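Local coordinates for protein putative alpha-galactosidase (PDB 4NZJ) that probably hydrolyses terminal, non-reducing alpha-D-galactose residues of alpha-galactosides, as a member of glycosyl hydrolase family 27, at residues P18-Y24 against D94-T99; T35-R39 against E78-G82; D186-C192 against D220-A224; F418-P424 against L463-Q467. All coordinates share one frame; numbering follows the deposited sequence.

In the fold
From the N terminus, contact 1 closes the longest loop: strand 20-23 of the Ig-like domain meets 94-99, the run that leads into the TIM barrel. Contact 2 is nested inside this loop. It joins the ends of strands 28-36 and 69-79 within the Ig-like domain. Contact 3 comes next in series. It ties the loops after the neighbouring barrel strands 180-186 and 216-220 and carries the disulfide. Contact 4 closes last, joining two loops of the C-terminal beta sandwich. No contact crosses another along the chain, and none touches another. Contacts 2 and 3 lie on opposite sides of the chain's centre, their own centres about 47 Å apart.

Contact 1 (P18-Y24 against D94-T99); sequences PHIIGNY and DELLLT
G22 and L96 face each other with CA atoms 4.8 Å apart, where 18-24 and 94-99 run in opposite directions. This is the seam between the N-terminal Ig-like domain and the TIM barrel. Strand 20-23 is an edge strand of the Ig-like sheet, paired with strand 82-92. The run 94-99 leaves strand 82-92 and turns back alongside strand 20-23. The two backbones do not pair as a sheet; waters bridge them. One water accepts from both G22 N and L98 N. Another donates to G22 O and accepts from L97 N. G22 comes close through its CA, 3.4 Å from E95 O, in a CA-H...O contact.

The side chains fill the rest of the seam. L98 CD1 reaches the strand, 3.6 Å from G22 N. The same methyl lies 3.9 Å from I20 CG1, and these two side chains cross at about a right angle. CG2 of I20 packs on T99 CG2 at 3.7 Å, beside P18. A cis peptide bond precedes P18. T99 OG1 accepts a hydrogen bond from a water that also donates to I20 O, and it is also hydrogen-bonded to Q385 OE1.

Y24 closes the other end. CG of Y24 is anti to the carbonyl carbon (chi1 -59°), and the ring folds back over L96. R243 makes a cation-pi contact with Y24. L96 CD2 sits over one ring face, 4.0 Å from the centroid and 26° off the normal. L96 CG touches Y24 CE1 at 3.6 Å.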
loop_
_atom_site.group_PDB
_atom_site.type_symbol
_atom_site.label_atom_id
_atom_site.label_comp_id
_atom_site.label_asym_id
_atom_site.label_seq_id
_atom_site.Cartn_x
_atom_site.Cartn_y
_atom_site.Cartn_z
ATOM N N PRO A 18 -0.039 9.669 -4.495
ATOM C CA PRO A 18 -0.906 10.407 -3.561
ATOM C C PRO A 18 -0.792 11.914 -3.689
ATOM O O PRO A 18 0.260 12.416 -4.067
ATOM C CB PRO A 18 -0.386 9.979 -2.187
ATOM C CG PRO A 18 1.048 9.644 -2.418
ATOM C CD PRO A 18 1.119 9.070 -3.805
ATOM N N HIS A 19 -1.866 12.622 -3.342
ATOM C CA HIS A 19 -1.878 14.084 -3.331
ATOM C C HIS A 19 -1.875 14.656 -1.905
ATOM O O HIS A 19 -2.125 15.846 -1.696
ATOM C CB HIS A 19 -3.101 14.596 -4.099
ATOM C CG HIS A 19 -3.196 14.070 -5.500
ATOM N ND1 HIS A 19 -2.274 14.382 -6.478
ATOM C CD2 HIS A 19 -4.109 13.261 -6.089
ATOM C CE1 HIS A 19 -2.611 13.780 -7.606
ATOM N NE2 HIS A 19 -3.719 13.093 -7.396
ATOM N N ILE A 20 -1.594 13.796 -0.928
ATOM C CA ILE A 20 -1.423 14.220 0.462
ATOM C C ILE A 20 -0.378 13.311 1.082
ATOM O O ILE A 20 -0.311 12.128 0.752
ATOM C CB ILE A 20 -2.744 14.173 1.260
ATOM C CG1 ILE A 20 -2.559 14.829 2.630
ATOM C CG2 ILE A 20 -3.254 12.741 1.412
ATOM C CD1 ILE A 20 -3.843 14.980 3.410
ATOM N N ILE A 21 0.466 13.874 1.943
ATOM C CA ILE A 21 1.545 13.120 2.573
ATOM C C ILE A 21 1.778 13.653 3.988
ATOM O O ILE A 21 1.831 14.869 4.195
ATOM C CB ILE A 21 2.843 13.185 1.723
ATOM C CG1 ILE A 21 3.944 12.284 2.302
ATOM C CG2 ILE A 21 3.357 14.613 1.601
ATOM C CD1 ILE A 21 3.746 10.813 2.026
ATOM N N GLY A 22 1.913 12.736 4.945
ATOM C CA GLY A 22 2.137 13.078 6.339
ATOM C C GLY A 22 3.533 12.695 6.785
ATOM O O GLY A 22 4.099 11.701 6.320
ATOM N N ASN A 23 4.089 13.496 7.691
ATOM C CA ASN A 23 5.395 13.226 8.283
ATOM C C ASN A 23 5.469 13.868 9.671
ATOM O O ASN A 23 4.801 14.867 9.921
ATOM C CB ASN A 23 6.499 13.786 7.378
ATOM C CG ASN A 23 7.833 13.080 7.556
ATOM O OD1 ASN A 23 8.858 13.715 7.826
ATOM N ND2 ASN A 23 7.835 11.773 7.388
ATOM N N TYR A 24 6.260 13.290 10.574
ATOM C CA TYR A 24 6.474 13.896 11.890
ATOM C C TYR A 24 7.396 15.109 11.779
ATOM O O TYR A 24 8.313 15.120 10.950
ATOM C CB TYR A 24 7.105 12.918 12.892
ATOM C CG TYR A 24 6.351 11.633 13.180
ATOM C CD1 TYR A 24 4.969 11.552 13.066
ATOM C CD2 TYR A 24 7.037 10.501 13.611
ATOM C CE1 TYR A 24 4.294 10.372 13.346
ATOM C CE2 TYR A 24 6.374 9.320 13.891
ATOM C CZ TYR A 24 5.003 9.262 13.759
ATOM O OH TYR A 24 4.336 8.085 14.030
ATOM N N ASP A 94 1.377 14.285 13.790
ATOM C CA ASP A 94 1.559 12.927 14.294
ATOM C C ASP A 94 0.844 11.883 13.437
ATOM O O ASP A 94 0.568 10.778 13.906
ATOM C CB ASP A 94 1.124 12.835 15.766
ATOM C CG ASP A 94 -0.353 13.106 15.970
ATOM O OD1 ASP A 94 -1.054 13.465 14.999
ATOM O OD2 ASP A 94 -0.814 12.963 17.123
ATOM N N GLU A 95 0.601 12.222 12.169
ATOM C CA GLU A 95 -0.164 11.374 11.255
ATOM C C GLU A 95 0.696 10.901 10.082
ATOM O O GLU A 95 1.083 11.704 9.234
ATOM C CB GLU A 95 -1.373 12.153 10.735
ATOM C CG GLU A 95 -2.329 12.606 11.830
ATOM C CD GLU A 95 -3.267 13.716 11.381
ATOM O OE1 GLU A 95 -3.959 13.545 10.361
ATOM O OE2 GLU A 95 -3.310 14.768 12.055
ATOM N N LEU A 96 1.006 9.608 10.037
ATOM C CA LEU A 96 1.673 9.009 8.873
ATOM C C LEU A 96 0.661 8.235 8.033
ATOM O O LEU A 96 -0.446 7.976 8.491
ATOM C CB LEU A 96 2.797 8.066 9.316
ATOM C CG LEU A 96 3.854 8.646 10.253
ATOM C CD1 LEU A 96 4.962 7.632 10.494
ATOM C CD2 LEU A 96 4.424 9.940 9.696
ATOM N N LEU A 97 1.044 7.862 6.814
ATOM C CA LEU A 97 0.165 7.116 5.896
ATOM C C LEU A 97 -1.242 7.699 5.806
ATOM O O LEU A 97 -2.241 7.022 6.090
ATOM C CB LEU A 97 0.103 5.634 6.275
ATOM C CG LEU A 97 1.417 4.856 6.243
ATOM C CD1 LEU A 97 1.149 3.369 6.454
ATOM C CD2 LEU A 97 2.190 5.115 4.956
ATOM N N LEU A 98 -1.307 8.952 5.377
ATOM C CA LEU A 98 -2.575 9.632 5.154
ATOM C C LEU A 98 -3.320 9.017 3.965
ATOM O O LEU A 98 -4.527 9.205 3.820
ATOM C CB LEU A 98 -2.353 11.139 4.973
ATOM C CG LEU A 98 -1.930 11.835 6.274
ATOM C CD1 LEU A 98 -1.460 13.255 6.012
ATOM C CD2 LEU A 98 -3.069 11.828 7.285
ATOM N N THR A 99 -2.577 8.286 3.131
ATOM C CA THR A 99 -3.130 7.348 2.148
ATOM C C THR A 99 -2.513 5.974 2.394
ATOM O O THR A 99 -1.484 5.867 3.062
ATOM C CB THR A 99 -2.809 7.783 0.705
ATOM O OG1 THR A 99 -1.392 7.758 0.495
ATOM C CG2 THR A 99 -3.343 9.176 0.430
HETATM O O HOH W 1 0.446 9.578 1.559
HETATM O O HOH W 2 1.119 9.953 4.175
HETATM O O HOH W 3 3.400 9.022 5.573
HETATM O O HOH W 4 2.047 7.875 14.934
#

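Contact 2 (T35-R39 against E78-G82); sequences TSGQR and ENALG
Q38 buries the most surface here, and it lies across the turn that follows strand 69-79. Its side chain is extended beyond CG and crosses N79 and L81 at about right angles. N79 ND2 donates to Q38 O at 3.0 Å, with an N-H...O angle of 146°. Beside this bond Q38 CG lies 3.6 Å from N79 ND2. The two amide planes are turned 62° apart and do not stack. At the far end, Q38 OE1 meets CD1 of the exposed L81 at 3.3 Å, while Q38 NE2 lies 3.6 Å from A80 CB.

N79 works in two directions. With CG between its backbone N and carbonyl carbon (chi1 67°), OD1 turns back to accept from L81 N at 2.8 Å. This is an Asx turn within the type I turn from N79 to G82. ND2 also donates to G11 O, so the N79 amide is held through its nitrogen and its oxygen. R39 grips T35 O with NH1 and NH2 and forms a salt bridge with D133.

The contact lies at the surface of the Ig-like domain. It joins strand 28-36 of one sheet to the turn between strands 69-79 and 82-92 of the other.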
loop_
_atom_site.group_PDB
_atom_site.type_symbol
_atom_site.label_atom_id
_atom_site.label_comp_id
_atom_site.label_asym_id
_atom_site.label_seq_id
_atom_site.Cartn_x
_atom_site.Cartn_y
_atom_site.Cartn_z
ATOM N N THR A 35 5.174 10.503 -11.426
ATOM C CA THR A 35 4.821 11.250 -12.630
ATOM C C THR A 35 4.902 10.393 -13.889
ATOM O O THR A 35 5.981 9.935 -14.271
ATOM C CB THR A 35 5.736 12.484 -12.806
ATOM O OG1 THR A 35 5.911 13.139 -11.544
ATOM C CG2 THR A 35 5.142 13.460 -13.788
ATOM N N SER A 36 3.758 10.180 -14.532
ATOM C CA SER A 36 3.731 9.506 -15.820
ATOM C C SER A 36 4.105 10.493 -16.918
ATOM O O SER A 36 3.986 11.705 -16.738
ATOM C CB SER A 36 2.346 8.914 -16.089
ATOM O OG SER A 36 1.998 7.969 -15.100
ATOM N N GLY A 37 4.564 9.977 -18.054
ATOM C CA GLY A 37 4.848 10.813 -19.217
ATOM C C GLY A 37 6.208 10.535 -19.809
ATOM O O GLY A 37 7.073 9.939 -19.162
ATOM N N GLN A 38 6.415 10.979 -21.045
ATOM C CA GLN A 38 7.690 10.721 -21.700
ATOM C C GLN A 38 8.813 11.467 -20.978
ATOM O O GLN A 38 8.598 12.537 -20.408
ATOM C CB GLN A 38 7.640 11.066 -23.194
ATOM C CG GLN A 38 7.940 12.510 -23.550
ATOM C CD GLN A 38 8.226 12.680 -25.031
ATOM O OE1 GLN A 38 7.597 12.034 -25.867
ATOM N NE2 GLN A 38 9.178 13.546 -25.360
ATOM N N ARG A 39 10.002 10.870 -20.989
ATOM C CA ARG A 39 11.204 11.503 -20.457
ATOM C C ARG A 39 12.021 12.087 -21.613
ATOM O O ARG A 39 11.857 11.657 -22.756
ATOM C CB ARG A 39 12.031 10.486 -19.660
ATOM C CG ARG A 39 11.746 10.480 -18.165
ATOM C CD ARG A 39 10.301 10.136 -17.815
ATOM N NE ARG A 39 10.114 10.141 -16.366
ATOM C CZ ARG A 39 8.944 10.050 -15.733
ATOM N NH1 ARG A 39 7.803 9.937 -16.402
ATOM N NH2 ARG A 39 8.922 10.067 -14.406
ATOM N N GLU A 78 7.114 19.018 -16.308
ATOM C CA GLU A 78 7.199 19.461 -17.701
ATOM C C GLU A 78 8.048 18.503 -18.530
ATOM O O GLU A 78 9.129 18.106 -18.100
ATOM C CB GLU A 78 7.858 20.842 -17.786
ATOM C CG GLU A 78 7.237 21.930 -16.927
ATOM C CD GLU A 78 8.052 23.213 -16.950
ATOM O OE1 GLU A 78 9.187 23.216 -16.424
ATOM O OE2 GLU A 78 7.559 24.221 -17.499
ATOM N N ASN A 79 7.568 18.154 -19.720
ATOM C CA ASN A 79 8.382 17.452 -20.710
ATOM C C ASN A 79 8.164 18.090 -22.090
ATOM O O ASN A 79 7.493 19.124 -22.201
ATOM C CB ASN A 79 8.111 15.935 -20.702
ATOM C CG ASN A 79 6.718 15.566 -21.186
ATOM O OD1 ASN A 79 6.028 16.360 -21.820
ATOM N ND2 ASN A 79 6.303 14.335 -20.890
ATOM N N ALA A 80 8.723 17.483 -23.132
ATOM C CA ALA A 80 8.614 18.014 -24.494
ATOM C C ALA A 80 7.168 18.156 -24.999
ATOM O O ALA A 80 6.904 18.968 -25.888
ATOM C CB ALA A 80 9.418 17.147 -25.455
ATOM N N LEU A 81 6.246 17.376 -24.436
ATOM C CA LEU A 81 4.862 17.334 -24.912
ATOM C C LEU A 81 3.869 18.169 -24.098
ATOM O O LEU A 81 2.738 18.364 -24.541
ATOM C CB LEU A 81 4.372 15.884 -24.981
ATOM C CG LEU A 81 5.189 14.949 -25.879
ATOM C CD1 LEU A 81 4.612 13.543 -25.837
ATOM C CD2 LEU A 81 5.243 15.460 -27.311
ATOM N N GLY A 82 4.266 18.661 -22.927
ATOM C CA GLY A 82 3.370 19.510 -22.133
ATOM C C GLY A 82 3.693 19.591 -20.653
ATOM O O GLY A 82 4.813 19.287 -20.234
HETATM O O HOH W 5 10.805 15.214 -22.956
#

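Contact 3 (D186-C192 against D220-A224); sequences DAAEKTC and DYCNA
D186 and D220 end neighbouring parallel strands of the TIM barrel, and the loops after them interlock. The bridge between the strands finishes with A187 N donating to D220 O at 2.8 Å, nearly straight at 166°. Beyond it, 220-224 bends into a type II turn from Y221 to A224, and 186-192 curls round this turn.

A188 is one bump. Its CB presses into the hollow of the turn, 3.2 Å from C222 O and 3.9 Å from N223 CB. A187 fills the next dip, with CB against Y221 CD1 and its carbonyl oxygen against A224 CB. D186 reaches into the base of the turn. Its CG is anti to the backbone N (chi1 -170°), which brings OD2 to C222 N at 3.0 Å in a weak bond. OD2 also packs on CB of both D220 and C222. OD2 of D220 itself is hydrogen-bonded to Y184 and to a bound glycerol, which probably comes from the crystallisation liquor.

On the outer side N223 lies over the 186-192 loop. Its ND2 donates to K190 O at 3.0 Å, coming in well out of the plane of that carbonyl. At the far end, the C192-C222 disulfide locks the loops together, its SG atoms 2.0 Å apart and its chi3 90°.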
loop_
_atom_site.group_PDB
_atom_site.type_symbol
_atom_site.label_atom_id
_atom_site.label_comp_id
_atom_site.label_asym_id
_atom_site.label_seq_id
_atom_site.Cartn_x
_atom_site.Cartn_y
_atom_site.Cartn_z
ATOM N N ASP A 186 9.885 -9.099 15.423
ATOM C CA ASP A 186 8.832 -9.898 16.035
ATOM C C ASP A 186 8.795 -9.573 17.522
ATOM O O ASP A 186 9.850 -9.361 18.143
ATOM C CB ASP A 186 9.158 -11.377 15.806
ATOM C CG ASP A 186 8.030 -12.308 16.177
ATOM O OD1 ASP A 186 7.785 -12.492 17.387
ATOM O OD2 ASP A 186 7.417 -12.887 15.251
ATOM N N ALA A 187 7.589 -9.568 18.088
ATOM C CA ALA A 187 7.369 -9.255 19.506
ATOM C C ALA A 187 7.620 -10.457 20.414
ATOM O O ALA A 187 6.796 -10.799 21.274
ATOM C CB ALA A 187 5.959 -8.727 19.706
ATOM N N ALA A 188 8.775 -11.082 20.223
ATOM C CA ALA A 188 9.181 -12.242 20.998
ATOM C C ALA A 188 10.700 -12.344 20.919
ATOM O O ALA A 188 11.359 -11.525 20.266
ATOM C CB ALA A 188 8.528 -13.502 20.444
ATOM N N GLU A 189 11.251 -13.352 21.572
ATOM C CA GLU A 189 12.686 -13.597 21.561
ATOM C C GLU A 189 13.142 -14.077 20.171
ATOM O O GLU A 189 14.275 -13.832 19.758
ATOM C CB GLU A 189 13.044 -14.622 22.646
ATOM C CG GLU A 189 12.689 -14.191 24.074
ATOM C CD GLU A 189 11.236 -14.449 24.481
ATOM O OE1 GLU A 189 10.401 -14.830 23.628
ATOM O OE2 GLU A 189 10.921 -14.268 25.679
ATOM N N LYS A 190 12.247 -14.760 19.457
ATOM C CA LYS A 190 12.550 -15.296 18.128
ATOM C C LYS A 190 11.450 -14.958 17.128
ATOM O O LYS A 190 10.268 -14.917 17.483
ATOM C CB LYS A 190 12.715 -16.813 18.194
ATOM C CG LYS A 190 13.862 -17.291 19.067
ATOM C CD LYS A 190 15.205 -17.084 18.394
ATOM C CE LYS A 190 16.326 -17.691 19.226
ATOM N NZ LYS A 190 17.582 -17.841 18.444
ATOM N N THR A 191 11.839 -14.740 15.874
ATOM C CA THR A 191 10.876 -14.445 14.815
ATOM C C THR A 191 10.181 -15.723 14.355
ATOM O O THR A 191 10.524 -16.816 14.801
ATOM C CB THR A 191 11.558 -13.821 13.578
ATOM O OG1 THR A 191 12.419 -14.791 12.964
ATOM C CG2 THR A 191 12.356 -12.572 13.945
ATOM N N CYS A 192 9.225 -15.571 13.439
ATOM C CA CYS A 192 8.551 -16.730 12.849
ATOM C C CYS A 192 9.562 -17.718 12.268
ATOM O O CYS A 192 9.438 -18.928 12.481
ATOM C CB CYS A 192 7.553 -16.304 11.771
ATOM S SG CYS A 192 6.217 -15.242 12.366
ATOM N N ASP A 220 5.868 -8.717 13.785
ATOM C CA ASP A 220 5.156 -9.988 13.769
ATOM C C ASP A 220 4.934 -10.492 15.194
ATOM O O ASP A 220 5.568 -10.010 16.136
ATOM C CB ASP A 220 6.008 -10.992 12.981
ATOM C CG ASP A 220 5.194 -12.028 12.246
ATOM O OD1 ASP A 220 4.020 -12.272 12.598
ATOM O OD2 ASP A 220 5.762 -12.607 11.290
ATOM N N TYR A 221 4.043 -11.468 15.343
ATOM C CA TYR A 221 3.635 -11.929 16.665
ATOM C C TYR A 221 3.910 -13.412 16.910
ATOM O O TYR A 221 3.340 -14.004 17.829
ATOM C CB TYR A 221 2.151 -11.592 16.924
ATOM C CG TYR A 221 1.849 -11.509 18.398
ATOM C CD1 TYR A 221 2.454 -10.540 19.189
ATOM C CD2 TYR A 221 0.993 -12.421 19.013
ATOM C CE1 TYR A 221 2.212 -10.468 20.546
ATOM C CE2 TYR A 221 0.749 -12.357 20.369
ATOM C CZ TYR A 221 1.362 -11.382 21.132
ATOM O OH TYR A 221 1.142 -11.322 22.482
ATOM N N CYS A 222 4.800 -14.024 16.127
ATOM C CA CYS A 222 5.178 -15.417 16.380
ATOM C C CYS A 222 5.849 -15.582 17.738
ATOM O O CYS A 222 6.578 -14.696 18.196
ATOM C CB CYS A 222 6.106 -15.957 15.292
ATOM S SG CYS A 222 5.250 -16.344 13.753
ATOM N N ASN A 223 5.589 -16.718 18.378
ATOM C CA ASN A 223 6.231 -17.086 19.642
ATOM C C ASN A 223 5.879 -16.202 20.831
ATOM O O ASN A 223 6.547 -16.263 21.864
ATOM C CB ASN A 223 7.754 -17.147 19.466
ATOM C CG ASN A 223 8.165 -18.113 18.379
ATOM O OD1 ASN A 223 7.750 -19.269 18.388
ATOM N ND2 ASN A 223 8.968 -17.646 17.428
ATOM N N ALA A 224 4.824 -15.401 20.693
ATOM C CA ALA A 224 4.344 -14.548 21.774
ATOM C C ALA A 224 3.051 -15.122 22.347
ATOM O O ALA A 224 2.362 -15.888 21.672
ATOM C CB ALA A 224 4.120 -13.137 21.267
HETATM O O HOH W 6 7.530 -14.490 23.825
HETATM O O HOH W 7 9.978 -19.672 15.331
#

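Contact 4 (F418-P424 against L463-Q467); sequences FNRASSP and LAPYQ
N419 reaches A464 and Q467 and so joins two loops at one end of the C-terminal beta sandwich. One follows strand 413-419 and leads to strand 425-430; the other joins strands 458-463 and 468-473 through a type II turn from A464 to Q467.

Hydrogen bonds come first. N419 N donates to Q467 O at 2.9 Å, continuing the pairing of strands 413-419 and 468-473. CG of N419 is anti to the backbone N (chi1 -178°), which places ND2 between the loops. There ND2 has two acceptors: A464 O across the contact at 3.0 Å and S423 O of its own loop. A464 O also takes Q467 N, from the opposite face of its plane. N419 OD1 accepts from A421 N, an Asx turn. Y466 N donates to A421 O at 3.1 Å.

CA-H...O contacts add to these. Y466 CA lies 3.0 Å from N419 O, and P424 CA 3.2 Å from L463 O.

Apolar packing is slight. L463 CD1 touches N419 CB at 3.8 Å, and P424 CD lies 4.3 Å from P465 CG.

Other groups meet carbonyl oxygens. P465 CG rests on S422 O. The F418 ring, packed on helices 296-303 and 341-353, turns its edge to Y466 O. The Y466 ring runs along the 420-422 backbone and meets W283 edge-to-face. R420 O lies near the plane of the Y466 ring, and the OH of Y466 reaches S422 CB at 3.3 Å.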
loop_
_atom_site.group_PDB
_atom_site.type_symbol
_atom_site.label_atom_id
_atom_site.label_comp_id
_atom_site.label_asym_id
_atom_site.label_seq_id
_atom_site.Cartn_x
_atom_site.Cartn_y
_atom_site.Cartn_z
ATOM N N PHE A 418 -18.679 -6.753 -8.632
ATOM C CA PHE A 418 -17.724 -7.849 -8.639
ATOM C C PHE A 418 -18.429 -9.182 -8.761
ATOM O O PHE A 418 -19.183 -9.581 -7.880
ATOM C CB PHE A 418 -16.882 -7.797 -7.369
ATOM C CG PHE A 418 -16.043 -9.022 -7.133
ATOM C CD1 PHE A 418 -15.265 -9.567 -8.148
ATOM C CD2 PHE A 418 -16.012 -9.621 -5.872
ATOM C CE1 PHE A 418 -14.481 -10.687 -7.917
ATOM C CE2 PHE A 418 -15.233 -10.742 -5.636
ATOM C CZ PHE A 418 -14.467 -11.276 -6.658
ATOM N N ASN A 419 -18.190 -9.847 -9.883
ATOM C CA ASN A 419 -18.717 -11.169 -10.144
ATOM C C ASN A 419 -17.816 -12.234 -9.528
ATOM O O ASN A 419 -16.722 -12.478 -10.018
ATOM C CB ASN A 419 -18.830 -11.385 -11.655
ATOM C CG ASN A 419 -19.430 -12.725 -12.010
ATOM O OD1 ASN A 419 -20.061 -13.373 -11.179
ATOM N ND2 ASN A 419 -19.252 -13.142 -13.260
ATOM N N ARG A 420 -18.281 -12.860 -8.449
ATOM C CA ARG A 420 -17.569 -13.981 -7.827
ATOM C C ARG A 420 -17.614 -15.244 -8.670
ATOM O O ARG A 420 -16.708 -16.074 -8.593
ATOM C CB ARG A 420 -18.192 -14.330 -6.475
ATOM C CG ARG A 420 -17.379 -13.909 -5.281
ATOM C CD ARG A 420 -18.164 -14.194 -4.011
ATOM N NE ARG A 420 -19.175 -13.162 -3.814
ATOM C CZ ARG A 420 -20.495 -13.317 -3.937
ATOM N NH1 ARG A 420 -21.042 -14.486 -4.243
ATOM N NH2 ARG A 420 -21.286 -12.269 -3.743
ATOM N N ALA A 421 -18.677 -15.382 -9.453
ATOM C CA ALA A 421 -19.024 -16.640 -10.100
ATOM C C ALA A 421 -18.141 -16.990 -11.296
ATOM O O ALA A 421 -17.485 -16.133 -11.893
ATOM C CB ALA A 421 -20.480 -16.615 -10.530
ATOM N N SER A 422 -18.177 -18.271 -11.639
ATOM C CA SER A 422 -17.412 -18.825 -12.741
ATOM C C SER A 422 -18.137 -18.680 -14.078
ATOM O O SER A 422 -17.626 -19.128 -15.100
ATOM C CB SER A 422 -17.132 -20.298 -12.462
ATOM O OG SER A 422 -18.351 -21.000 -12.270
ATOM N N SER A 423 -19.325 -18.078 -14.069
ATOM C CA SER A 423 -20.073 -17.811 -15.294
ATOM C C SER A 423 -20.335 -16.314 -15.421
ATOM O O SER A 423 -20.308 -15.596 -14.422
ATOM C CB SER A 423 -21.399 -18.563 -15.283
ATOM O OG SER A 423 -22.231 -18.113 -14.230
ATOM N N PRO A 424 -20.609 -15.839 -16.652
ATOM C CA PRO A 424 -20.915 -14.420 -16.793
ATOM C C PRO A 424 -22.180 -14.030 -16.042
ATOM O O PRO A 424 -23.105 -14.832 -15.911
ATOM C CB PRO A 424 -21.112 -14.227 -18.305
ATOM C CG PRO A 424 -20.668 -15.489 -18.958
ATOM C CD PRO A 424 -20.724 -16.569 -17.924
ATOM N N LEU A 463 -20.561 -8.632 -16.803
ATOM C CA LEU A 463 -19.342 -9.126 -16.179
ATOM C C LEU A 463 -18.972 -10.516 -16.684
ATOM O O LEU A 463 -19.807 -11.417 -16.714
ATOM C CB LEU A 463 -19.520 -9.161 -14.656
ATOM C CG LEU A 463 -19.813 -7.817 -13.981
ATOM C CD1 LEU A 463 -20.224 -7.996 -12.524
ATOM C CD2 LEU A 463 -18.608 -6.894 -14.079
ATOM N N ALA A 464 -17.716 -10.670 -17.087
ATOM C CA ALA A 464 -17.152 -11.984 -17.379
ATOM C C ALA A 464 -16.960 -12.726 -16.054
ATOM O O ALA A 464 -17.060 -12.115 -14.983
ATOM C CB ALA A 464 -15.821 -11.838 -18.095
ATOM N N PRO A 465 -16.681 -14.042 -16.118
ATOM C CA PRO A 465 -16.387 -14.755 -14.876
ATOM C C PRO A 465 -15.293 -14.051 -14.074
ATOM O O PRO A 465 -14.291 -13.607 -14.646
ATOM C CB PRO A 465 -15.923 -16.129 -15.367
ATOM C CG PRO A 465 -16.608 -16.304 -16.689
ATOM C CD PRO A 465 -16.594 -14.928 -17.290
ATOM N N TYR A 466 -15.515 -13.905 -12.770
ATOM C CA TYR A 466 -14.528 -13.333 -11.860
ATOM C C TYR A 466 -14.246 -11.842 -12.053
ATOM O O TYR A 466 -13.384 -11.304 -11.377
ATOM C CB TYR A 466 -13.202 -14.104 -11.951
ATOM C CG TYR A 466 -13.386 -15.592 -11.910
ATOM C CD1 TYR A 466 -14.088 -16.185 -10.874
ATOM C CD2 TYR A 466 -12.871 -16.413 -12.912
ATOM C CE1 TYR A 466 -14.277 -17.553 -10.831
ATOM C CE2 TYR A 466 -13.052 -17.787 -12.871
ATOM C CZ TYR A 466 -13.754 -18.345 -11.823
ATOM O OH TYR A 466 -13.948 -19.697 -11.754
ATOM N N GLN A 467 -14.977 -11.172 -12.945
ATOM C CA GLN A 467 -14.642 -9.804 -13.319
ATOM C C GLN A 467 -15.213 -8.766 -12.350
ATOM O O GLN A 467 -16.325 -8.911 -11.831
ATOM C CB GLN A 467 -15.137 -9.487 -14.735
ATOM C CG GLN A 467 -14.750 -8.085 -15.203
ATOM C CD GLN A 467 -15.043 -7.845 -16.667
ATOM O OE1 GLN A 467 -15.980 -8.407 -17.227
ATOM N NE2 GLN A 467 -14.236 -6.995 -17.299
#